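PDB 5JJP: nonribosomal peptide synthase from Streptomyces sp. MJ635-86F5, which adenylates an aliphatic beta-amino acid, probably using ATP to activate it as an acyl-adenylate in the manner of related adenylation domains. Local coordinates for residues A28-Y34 against H201-I205; L109-P113 against P181-F186; G196-S200 against T332-A336; A389-G393 against A403-P407. One frame throughout, in Å; residues are numbered along the deposited sequence.

Contact 1 of 4, residues A28-Y34 against H201-I205; sequences AGNLRDY and HRANI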
# COMPACT_ATOMS: atom_id res chain seq x y z
N ALA A 28 -5.38 -16.86 4.43
CA ALA A 28 -5.52 -15.98 3.27
C ALA A 28 -6.91 -15.35 3.06
O ALA A 28 -7.20 -14.90 1.99
CB ALA A 28 -5.08 -16.73 2.02
N GLY A 29 -7.78 -15.40 4.06
CA GLY A 29 -9.16 -15.03 3.90
C GLY A 29 -9.45 -13.60 4.31
O GLY A 29 -10.51 -13.06 3.95
N ASN A 30 -8.49 -12.99 5.02
CA ASN A 30 -8.62 -11.63 5.57
C ASN A 30 -7.25 -11.05 5.79
O ASN A 30 -6.33 -11.71 6.29
CB ASN A 30 -9.38 -11.68 6.87
CG ASN A 30 -9.86 -10.30 7.35
OD1 ASN A 30 -9.05 -9.41 7.69
ND2 ASN A 30 -11.18 -10.10 7.34
N LEU A 31 -7.07 -9.82 5.40
CA LEU A 31 -5.76 -9.15 5.51
C LEU A 31 -5.26 -9.18 6.94
O LEU A 31 -4.05 -9.16 7.16
CB LEU A 31 -5.84 -7.67 5.05
CG LEU A 31 -5.84 -7.59 3.52
CD1 LEU A 31 -6.39 -6.29 2.99
CD2 LEU A 31 -4.42 -7.83 3.01
N ARG A 32 -6.18 -9.24 7.90
CA ARG A 32 -5.83 -9.24 9.27
C ARG A 32 -5.03 -10.48 9.55
O ARG A 32 -4.07 -10.44 10.31
CB ARG A 32 -7.10 -9.20 10.12
CG ARG A 32 -6.94 -9.56 11.57
CD ARG A 32 -6.30 -8.45 12.33
NE ARG A 32 -6.27 -8.82 13.75
CZ ARG A 32 -5.40 -9.65 14.28
NH1 ARG A 32 -4.47 -10.19 13.54
NH2 ARG A 32 -5.45 -9.91 15.59
N ASP A 33 -5.45 -11.59 8.95
CA ASP A 33 -4.80 -12.87 9.19
C ASP A 33 -3.55 -12.95 8.36
O ASP A 33 -2.47 -13.27 8.87
CB ASP A 33 -5.73 -14.04 8.89
CG ASP A 33 -7.04 -13.95 9.67
OD1 ASP A 33 -7.06 -13.51 10.84
OD2 ASP A 33 -8.08 -14.35 9.11
N TYR A 34 -3.68 -12.65 7.06
CA TYR A 34 -2.56 -12.82 6.15
C TYR A 34 -1.38 -11.97 6.60
O TYR A 34 -0.25 -12.45 6.59
CB TYR A 34 -2.93 -12.59 4.66
CG TYR A 34 -1.76 -12.94 3.77
CD1 TYR A 34 -1.50 -14.26 3.44
CD2 TYR A 34 -0.86 -11.97 3.32
CE1 TYR A 34 -0.41 -14.60 2.65
CE2 TYR A 34 0.23 -12.29 2.50
CZ TYR A 34 0.46 -13.61 2.18
OH TYR A 34 1.52 -13.97 1.40
N HIS A 201 -10.18 -7.83 0.15
CA HIS A 201 -9.18 -8.56 0.87
C HIS A 201 -8.44 -9.48 -0.07
O HIS A 201 -7.21 -9.61 -0.04
CB HIS A 201 -9.83 -9.37 1.99
CG HIS A 201 -10.38 -8.54 3.09
ND1 HIS A 201 -9.68 -8.28 4.25
CD2 HIS A 201 -11.57 -7.90 3.22
CE1 HIS A 201 -10.40 -7.49 5.03
NE2 HIS A 201 -11.56 -7.27 4.44
N ARG A 202 -9.21 -10.26 -0.77
CA ARG A 202 -8.68 -11.27 -1.66
C ARG A 202 -7.65 -10.65 -2.58
O ARG A 202 -6.58 -11.22 -2.83
CB ARG A 202 -9.89 -11.84 -2.39
CG ARG A 202 -9.64 -12.64 -3.64
CD ARG A 202 -10.93 -13.22 -4.22
NE ARG A 202 -11.72 -12.28 -5.00
CZ ARG A 202 -12.74 -12.64 -5.79
NH1 ARG A 202 -13.10 -13.90 -5.92
NH2 ARG A 202 -13.45 -11.73 -6.45
N ALA A 203 -7.96 -9.47 -3.12
CA ALA A 203 -7.13 -8.88 -4.16
C ALA A 203 -5.83 -8.41 -3.56
O ALA A 203 -4.78 -8.57 -4.17
CB ALA A 203 -7.82 -7.73 -4.85
N ASN A 204 -5.91 -7.76 -2.41
CA ASN A 204 -4.70 -7.25 -1.82
C ASN A 204 -3.83 -8.37 -1.25
O ASN A 204 -2.61 -8.34 -1.38
CB ASN A 204 -4.97 -6.13 -0.79
CG ASN A 204 -3.72 -5.30 -0.54
OD1 ASN A 204 -3.04 -4.85 -1.50
ND2 ASN A 204 -3.36 -5.16 0.69
N ILE A 205 -4.48 -9.40 -0.74
CA ILE A 205 -3.75 -10.61 -0.32
C ILE A 205 -3.02 -11.21 -1.52
O ILE A 205 -1.86 -11.65 -1.41
CB ILE A 205 -4.69 -11.60 0.36
CG1 ILE A 205 -5.05 -11.10 1.76
CG2 ILE A 205 -4.02 -12.96 0.52
CD1 ILE A 205 -6.24 -11.79 2.35

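Contact 2 of 4, residues L109-P113 against P181-F186; sequences LPFIP and PAYLIF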
# COMPACT_ATOMS: atom_id res chain seq x y z
N LEU A 109 -14.74 -3.64 8.01
CA LEU A 109 -15.09 -2.25 7.84
C LEU A 109 -14.08 -1.62 6.91
O LEU A 109 -12.98 -1.28 7.34
CB LEU A 109 -15.13 -1.51 9.17
CG LEU A 109 -16.08 -2.10 10.22
CD1 LEU A 109 -15.91 -1.43 11.58
CD2 LEU A 109 -17.55 -2.00 9.74
N PRO A 110 -14.44 -1.45 5.65
CA PRO A 110 -13.47 -0.87 4.78
C PRO A 110 -13.17 0.57 5.21
O PRO A 110 -14.08 1.36 5.48
CB PRO A 110 -14.17 -0.86 3.40
CG PRO A 110 -15.62 -0.89 3.70
CD PRO A 110 -15.71 -1.73 4.94
N PHE A 111 -11.89 0.90 5.24
CA PHE A 111 -11.48 2.24 5.65
C PHE A 111 -10.91 3.05 4.50
O PHE A 111 -10.44 2.51 3.52
CB PHE A 111 -10.47 2.14 6.81
CG PHE A 111 -9.19 1.51 6.42
CD1 PHE A 111 -8.16 2.26 5.94
CD2 PHE A 111 -9.01 0.12 6.54
CE1 PHE A 111 -6.98 1.65 5.57
CE2 PHE A 111 -7.85 -0.48 6.15
CZ PHE A 111 -6.83 0.28 5.67
N ILE A 112 -10.96 4.34 4.67
CA ILE A 112 -10.39 5.31 3.76
C ILE A 112 -9.30 5.96 4.57
O ILE A 112 -9.64 6.67 5.52
CB ILE A 112 -11.31 6.50 3.41
CG1 ILE A 112 -12.77 6.12 3.17
CG2 ILE A 112 -10.78 7.29 2.25
CD1 ILE A 112 -13.01 5.05 2.21
N PRO A 113 -8.02 5.79 4.19
CA PRO A 113 -6.94 6.40 4.99
C PRO A 113 -6.72 7.85 4.65
O PRO A 113 -6.69 8.23 3.49
CB PRO A 113 -5.72 5.56 4.62
CG PRO A 113 -6.00 5.15 3.21
CD PRO A 113 -7.48 4.95 3.09
N PRO A 181 -14.96 -5.62 0.47
CA PRO A 181 -14.02 -4.52 0.44
C PRO A 181 -13.21 -4.36 1.73
O PRO A 181 -13.76 -4.45 2.83
CB PRO A 181 -14.90 -3.28 0.31
CG PRO A 181 -16.29 -3.72 0.51
CD PRO A 181 -16.34 -5.18 0.29
N ALA A 182 -11.90 -4.18 1.56
CA ALA A 182 -11.00 -4.04 2.68
C ALA A 182 -10.65 -2.57 2.91
O ALA A 182 -10.46 -2.16 4.01
CB ALA A 182 -9.73 -4.87 2.42
N TYR A 183 -10.48 -1.82 1.84
CA TYR A 183 -10.24 -0.40 1.91
C TYR A 183 -10.62 0.29 0.61
O TYR A 183 -10.83 -0.33 -0.40
CB TYR A 183 -8.78 -0.12 2.26
CG TYR A 183 -7.77 -0.57 1.25
CD1 TYR A 183 -7.41 0.26 0.20
CD2 TYR A 183 -7.14 -1.81 1.34
CE1 TYR A 183 -6.49 -0.15 -0.77
CE2 TYR A 183 -6.20 -2.22 0.40
CZ TYR A 183 -5.87 -1.38 -0.65
OH TYR A 183 -4.95 -1.75 -1.64
N LEU A 184 -10.70 1.59 0.69
CA LEU A 184 -10.98 2.47 -0.44
C LEU A 184 -9.97 3.59 -0.48
O LEU A 184 -9.72 4.26 0.55
CB LEU A 184 -12.31 3.18 -0.27
CG LEU A 184 -13.59 2.62 -0.86
CD1 LEU A 184 -13.94 1.36 -0.08
CD2 LEU A 184 -14.71 3.65 -0.73
N ILE A 185 -9.46 3.86 -1.66
CA ILE A 185 -8.55 4.96 -1.87
C ILE A 185 -9.18 5.83 -2.93
O ILE A 185 -9.41 5.40 -4.04
CB ILE A 185 -7.16 4.48 -2.35
CG1 ILE A 185 -6.57 3.42 -1.41
CG2 ILE A 185 -6.20 5.64 -2.46
CD1 ILE A 185 -6.16 3.94 -0.07
N PHE A 186 -9.30 7.10 -2.63
CA PHE A 186 -9.80 8.06 -3.59
C PHE A 186 -8.66 8.71 -4.36
O PHE A 186 -7.69 9.14 -3.79
CB PHE A 186 -10.68 9.08 -2.90
CG PHE A 186 -12.04 8.55 -2.58
CD1 PHE A 186 -13.12 8.90 -3.36
CD2 PHE A 186 -12.23 7.67 -1.55
CE1 PHE A 186 -14.38 8.40 -3.10
CE2 PHE A 186 -13.47 7.16 -1.28
CZ PHE A 186 -14.55 7.52 -2.06
O HOH W 1 -11.38 -3.07 6.34

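Contact 3 of 4, residues G196-S200 against T332-A336; sequences GVVMS and TESMA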
# COMPACT_ATOMS: atom_id res chain seq x y z
N GLY A 196 -13.29 6.45 -6.20
CA GLY A 196 -13.03 5.65 -5.03
C GLY A 196 -12.64 4.24 -5.49
O GLY A 196 -13.49 3.46 -5.88
N VAL A 197 -11.37 3.92 -5.39
CA VAL A 197 -10.89 2.60 -5.74
C VAL A 197 -11.20 1.63 -4.60
O VAL A 197 -10.72 1.82 -3.48
CB VAL A 197 -9.38 2.64 -6.06
CG1 VAL A 197 -8.81 1.23 -6.22
CG2 VAL A 197 -9.17 3.44 -7.30
N VAL A 198 -11.96 0.59 -4.89
CA VAL A 198 -12.41 -0.34 -3.89
C VAL A 198 -11.53 -1.58 -4.00
O VAL A 198 -11.54 -2.25 -5.01
CB VAL A 198 -13.88 -0.75 -4.10
CG1 VAL A 198 -14.34 -1.74 -3.05
CG2 VAL A 198 -14.79 0.48 -4.11
N MET A 199 -10.76 -1.88 -2.94
CA MET A 199 -9.89 -3.08 -2.96
C MET A 199 -10.41 -4.15 -2.02
O MET A 199 -10.60 -3.89 -0.85
CB MET A 199 -8.47 -2.69 -2.55
CG MET A 199 -7.46 -3.78 -2.82
SD MET A 199 -7.28 -4.20 -4.58
CE MET A 199 -6.54 -2.65 -5.14
N SER A 200 -10.62 -5.36 -2.52
CA SER A 200 -11.05 -6.47 -1.68
C SER A 200 -9.86 -7.03 -0.86
O SER A 200 -8.70 -6.79 -1.17
CB SER A 200 -11.65 -7.60 -2.55
OG SER A 200 -10.65 -8.35 -3.24
N THR A 332 -2.90 2.44 -8.07
CA THR A 332 -3.83 2.11 -7.02
C THR A 332 -4.77 0.96 -7.33
O THR A 332 -5.14 0.19 -6.45
CB THR A 332 -4.66 3.33 -6.69
OG1 THR A 332 -3.77 4.41 -6.44
CG2 THR A 332 -5.53 3.06 -5.44
N GLU A 333 -5.19 0.88 -8.59
CA GLU A 333 -6.14 -0.13 -8.97
C GLU A 333 -5.65 -1.53 -8.76
O GLU A 333 -6.48 -2.44 -8.74
CB GLU A 333 -6.61 0.05 -10.41
CG GLU A 333 -7.67 1.17 -10.58
CD GLU A 333 -7.06 2.57 -10.75
OE1 GLU A 333 -5.84 2.75 -10.48
OE2 GLU A 333 -7.80 3.48 -11.22
N SER A 334 -4.34 -1.73 -8.67
CA SER A 334 -3.81 -3.08 -8.34
C SER A 334 -2.77 -3.06 -7.20
O SER A 334 -2.16 -4.09 -6.88
CB SER A 334 -3.15 -3.74 -9.54
OG SER A 334 -2.09 -2.95 -10.02
N MET A 335 -2.66 -1.90 -6.57
CA MET A 335 -1.53 -1.52 -5.70
C MET A 335 -0.24 -1.38 -6.46
O MET A 335 0.36 -0.33 -6.42
CB MET A 335 -1.38 -2.44 -4.49
CG MET A 335 -0.29 -1.93 -3.55
SD MET A 335 -0.50 -2.49 -1.84
CE MET A 335 -1.50 -1.17 -1.13
N ALA A 336 0.17 -2.44 -7.16
CA ALA A 336 1.29 -2.40 -8.08
C ALA A 336 1.13 -3.54 -9.06
O ALA A 336 0.20 -4.35 -8.91
CB ALA A 336 2.64 -2.52 -7.37

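Contact 4 of 4, residues A389-G393 against A403-P407; sequences ALFSG and AALVP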
# COMPACT_ATOMS: atom_id res chain seq x y z
N ALA A 389 -4.92 -9.33 -8.26
CA ALA A 389 -4.84 -8.16 -7.38
C ALA A 389 -5.66 -6.95 -7.80
O ALA A 389 -5.60 -5.91 -7.16
CB ALA A 389 -3.40 -7.79 -7.21
N LEU A 390 -6.52 -7.08 -8.78
CA LEU A 390 -7.33 -5.96 -9.22
C LEU A 390 -8.40 -5.53 -8.23
O LEU A 390 -9.01 -6.36 -7.53
CB LEU A 390 -7.99 -6.26 -10.56
CG LEU A 390 -6.98 -6.50 -11.71
CD1 LEU A 390 -7.66 -7.03 -12.94
CD2 LEU A 390 -6.22 -5.23 -12.04
N PHE A 391 -8.56 -4.20 -8.17
CA PHE A 391 -9.67 -3.54 -7.50
C PHE A 391 -11.01 -4.11 -7.96
O PHE A 391 -11.07 -4.79 -9.00
CB PHE A 391 -9.61 -2.02 -7.67
CG PHE A 391 -10.07 -1.52 -9.00
CD1 PHE A 391 -9.51 -1.98 -10.20
CD2 PHE A 391 -11.08 -0.56 -9.09
CE1 PHE A 391 -9.93 -1.48 -11.44
CE2 PHE A 391 -11.50 -0.08 -10.32
CZ PHE A 391 -10.95 -0.56 -11.47
N SER A 392 -12.04 -3.95 -7.14
CA SER A 392 -13.36 -4.52 -7.45
C SER A 392 -14.21 -3.58 -8.29
O SER A 392 -15.19 -4.01 -8.89
CB SER A 392 -14.13 -4.82 -6.17
OG SER A 392 -13.37 -5.76 -5.43
N GLY A 393 -13.87 -2.29 -8.25
CA GLY A 393 -14.58 -1.30 -9.02
C GLY A 393 -14.37 0.05 -8.44
O GLY A 393 -13.74 0.19 -7.38
N ALA A 403 -15.75 0.45 -17.88
CA ALA A 403 -14.75 0.92 -18.85
C ALA A 403 -13.34 0.48 -18.46
O ALA A 403 -12.53 0.23 -19.31
CB ALA A 403 -14.80 2.44 -19.01
N ALA A 404 -13.06 0.34 -17.17
CA ALA A 404 -11.71 -0.04 -16.69
C ALA A 404 -11.57 -1.54 -16.61
O ALA A 404 -10.57 -2.07 -17.04
CB ALA A 404 -11.43 0.59 -15.36
N LEU A 405 -12.59 -2.23 -16.08
CA LEU A 405 -12.57 -3.68 -15.97
C LEU A 405 -13.38 -4.36 -17.07
O LEU A 405 -14.61 -4.44 -16.98
CB LEU A 405 -13.10 -4.11 -14.60
CG LEU A 405 -12.19 -3.73 -13.42
CD1 LEU A 405 -12.92 -4.00 -12.13
CD2 LEU A 405 -10.90 -4.54 -13.43
N VAL A 406 -12.68 -4.85 -18.09
CA VAL A 406 -13.29 -5.32 -19.29
C VAL A 406 -13.13 -6.81 -19.51
O VAL A 406 -12.17 -7.43 -19.02
CB VAL A 406 -12.80 -4.55 -20.50
CG1 VAL A 406 -12.89 -3.06 -20.25
CG2 VAL A 406 -11.38 -4.93 -20.83
N PRO A 407 -14.06 -7.40 -20.27
CA PRO A 407 -13.92 -8.82 -20.61
C PRO A 407 -12.57 -9.09 -21.26
O PRO A 407 -12.09 -8.28 -22.06
CB PRO A 407 -15.04 -9.05 -21.64
CG PRO A 407 -16.07 -8.04 -21.29
CD PRO A 407 -15.26 -6.81 -20.92

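Contact 1 of 4, residues A28-Y34 against H201-I205
His201 and Asn30 run side by side and point the same way, with the imidazole and amide planes turned 46° from each other. The ring brings His201 ND1 up to the start of helix 31-37, where it takes the backbone hydrogen of Leu31 N, a nearly straight bond (175°) of 3.2 Å that lies close to the ring plane. That makes ND1 the acceptor. Asn30 sits at the N-cap of the same helix: its OD1 receives Arg32 N at 2.9 Å, while ND2 is held by Phe105 O, so both ends of the amide are engaged and its rotation is fixed.

Next to this polar pair, Ile205 packs between Leu31 and Tyr34. The Ile205 and Leu31 side chains slide past each other in opposite directions, Ile205 CG1 3.6 Å from Leu31 CD2. Ile205 CD1 tucks in 3.3 Å from Ala28 O. The other branch, Ile205 CG2, lies anti to the backbone N and comes over one face of Tyr34, 4.2 Å from the ring centroid. Tyr34 OH reaches on to Arg212. Leu31 also crosses Asn204 at about a right angle, Leu31 CD2 being 3.7 Å from Asn204 ND2.

The contact thus joins the first turns of helices 31-37 and 201-212. Helix 95-107 packs on Leu31 through Phe105, and Ala182 of strand 181-186 touches both Leu31 and His201.

Contact 2 of 4, residues L109-P113 against P181-F186
Phe111 O takes the backbone hydrogen of Leu184 N at 3.0 Å, the donor standing 29° off the carbonyl plane, and this bond fastens the two strands at a single bridge between Phe111 and Tyr183. Two CA-H...O contacts flank it: Pro110 CA meets Ala182 O and Ile112 CA meets Leu184 O, each at 3.4 Å. The Phe111 side chain has CG set between backbone N and carbonyl carbon (chi1 65°), which brings the ring back toward strand 181-186 until Tyr183 CB sits over the centre of one face, 3.9 Å above the plane. With an alanine here, Tyr183 CB would probably lose the aromatic face it packs on, and Phe105 its ring partner. Farther along, Pro113 CG presses tightly on Ile185 CD1 at 3.5 Å. At the other end a water gives a hydrogen to Ala182 O and a weak one to Leu109 O.

In the next shell, a classic beta bulge sets Ala182 and Tyr183 together opposite Met199, while Ile112 pairs with Val87 and Leu89. The bridge ties edge strand 111-114 of a mixed sheet to the strand leading into the Gly/Thr-rich loop that in ANL adenylating enzymes binds ATP phosphates, and probably does so here.

Contact 3 of 4, residues G196-S200 against T332-A336
Val197 leans both its methyls on Thr332, and this is the close-packed half of the contact. Thr332 CG2 lies 3.8 Å from Val197 CG1 and 3.9 Å from Val197 CB, the two side chains meeting at a slant. Beside them Met199 folds twice along its chain (chi2 63°, chi3 68°) and lays CE against the backbone of the turn, Met199 CE being 3.4 Å from Thr332 O and 3.6 Å from Glu333 O. An alanine in place of Val197 lacks the two methyls that meet Thr332 and Glu333, which would probably open a gap beside Thr332 CG2 and the Glu333 chain.

The turn carries the Thr-Glu that ends the YGATE sequence, a core motif of adenylation domains that in relatives lines the adenylate pocket; strand 196-200 follows the loop held to bind phosphates there.

Contact thins toward the partly exposed Glu333. Its chain bends at chi2 and crosses Val197 at about a right angle, Glu333 CD no nearer to Val197 CG2 than 4.1 Å; the carboxylate's OE2 bonds Tyr394 OH. By Met335 little contact remains. The turn closes on itself through weak bonds, Met335 N to Thr332 O and Ser334 OG to Ala336 O, and Met335 heads for helix 201-212, where it rests on Asn204 and Phe207.

Contact 4 of 4, residues A389-G393 against A403-P407
Phe391 N donates a probable hydrogen bond to Glu333 O, and Ser392 N another to Val198 O. The loop 389-393 is thus held through its backbone, while Leu390 and Phe391 meet Ala404 and Leu405. Leu405 CD1 comes over one face of the Phe391 ring, toward the rim, 4.3 Å from the centroid, and also lies 3.7 Å from Phe391 O. The two side chains slide past each other in opposite directions, with Leu405 CG 3.8 Å from Phe391 CE1. The rotamer of Phe391 (chi1 78°) swings the ring toward the helix end, where Ala404 CB meets its edge at Phe391 CZ, 4.1 Å away. Leu405 CD2 also reaches back to Leu390 CD1, again at 4.1 Å. Gly393 has backbone angles at which a CB would jam against the carbonyl O of Ser392.

Leu405, the first residue past the helix, sets its side chain against the ring where helix 398-404 gives way to strand 405-407. Around it, Phe419 of strand 417-427 meets the Phe391 ring edge-to-face and touches Leu390 and Ala404, while Val197 and Met199 of strand 196-200 also touch that ring.

In the fold
Contacts 2, 3 and 4 follow one another across the small antiparallel sheet: centres of contacts 2 and 3, and of 3 and 4, are each about 9 Å apart, whereas contacts 2 and 4, about 17 Å between centres, do not touch. Strand 196-200 pairs with strand 181-186 on one side and with the 389-393 segment on the other. Contact 1 lies about 14 Å from contacts 2 and 3, centre to centre, and its helix 201-212 continues directly from that strand. Between contacts 2 and 3 runs the partly unmodelled loop joining strands 181-186 and 196-200; together with the turn 332-336 it probably borders the ATP and adenylate pocket, as in relatives.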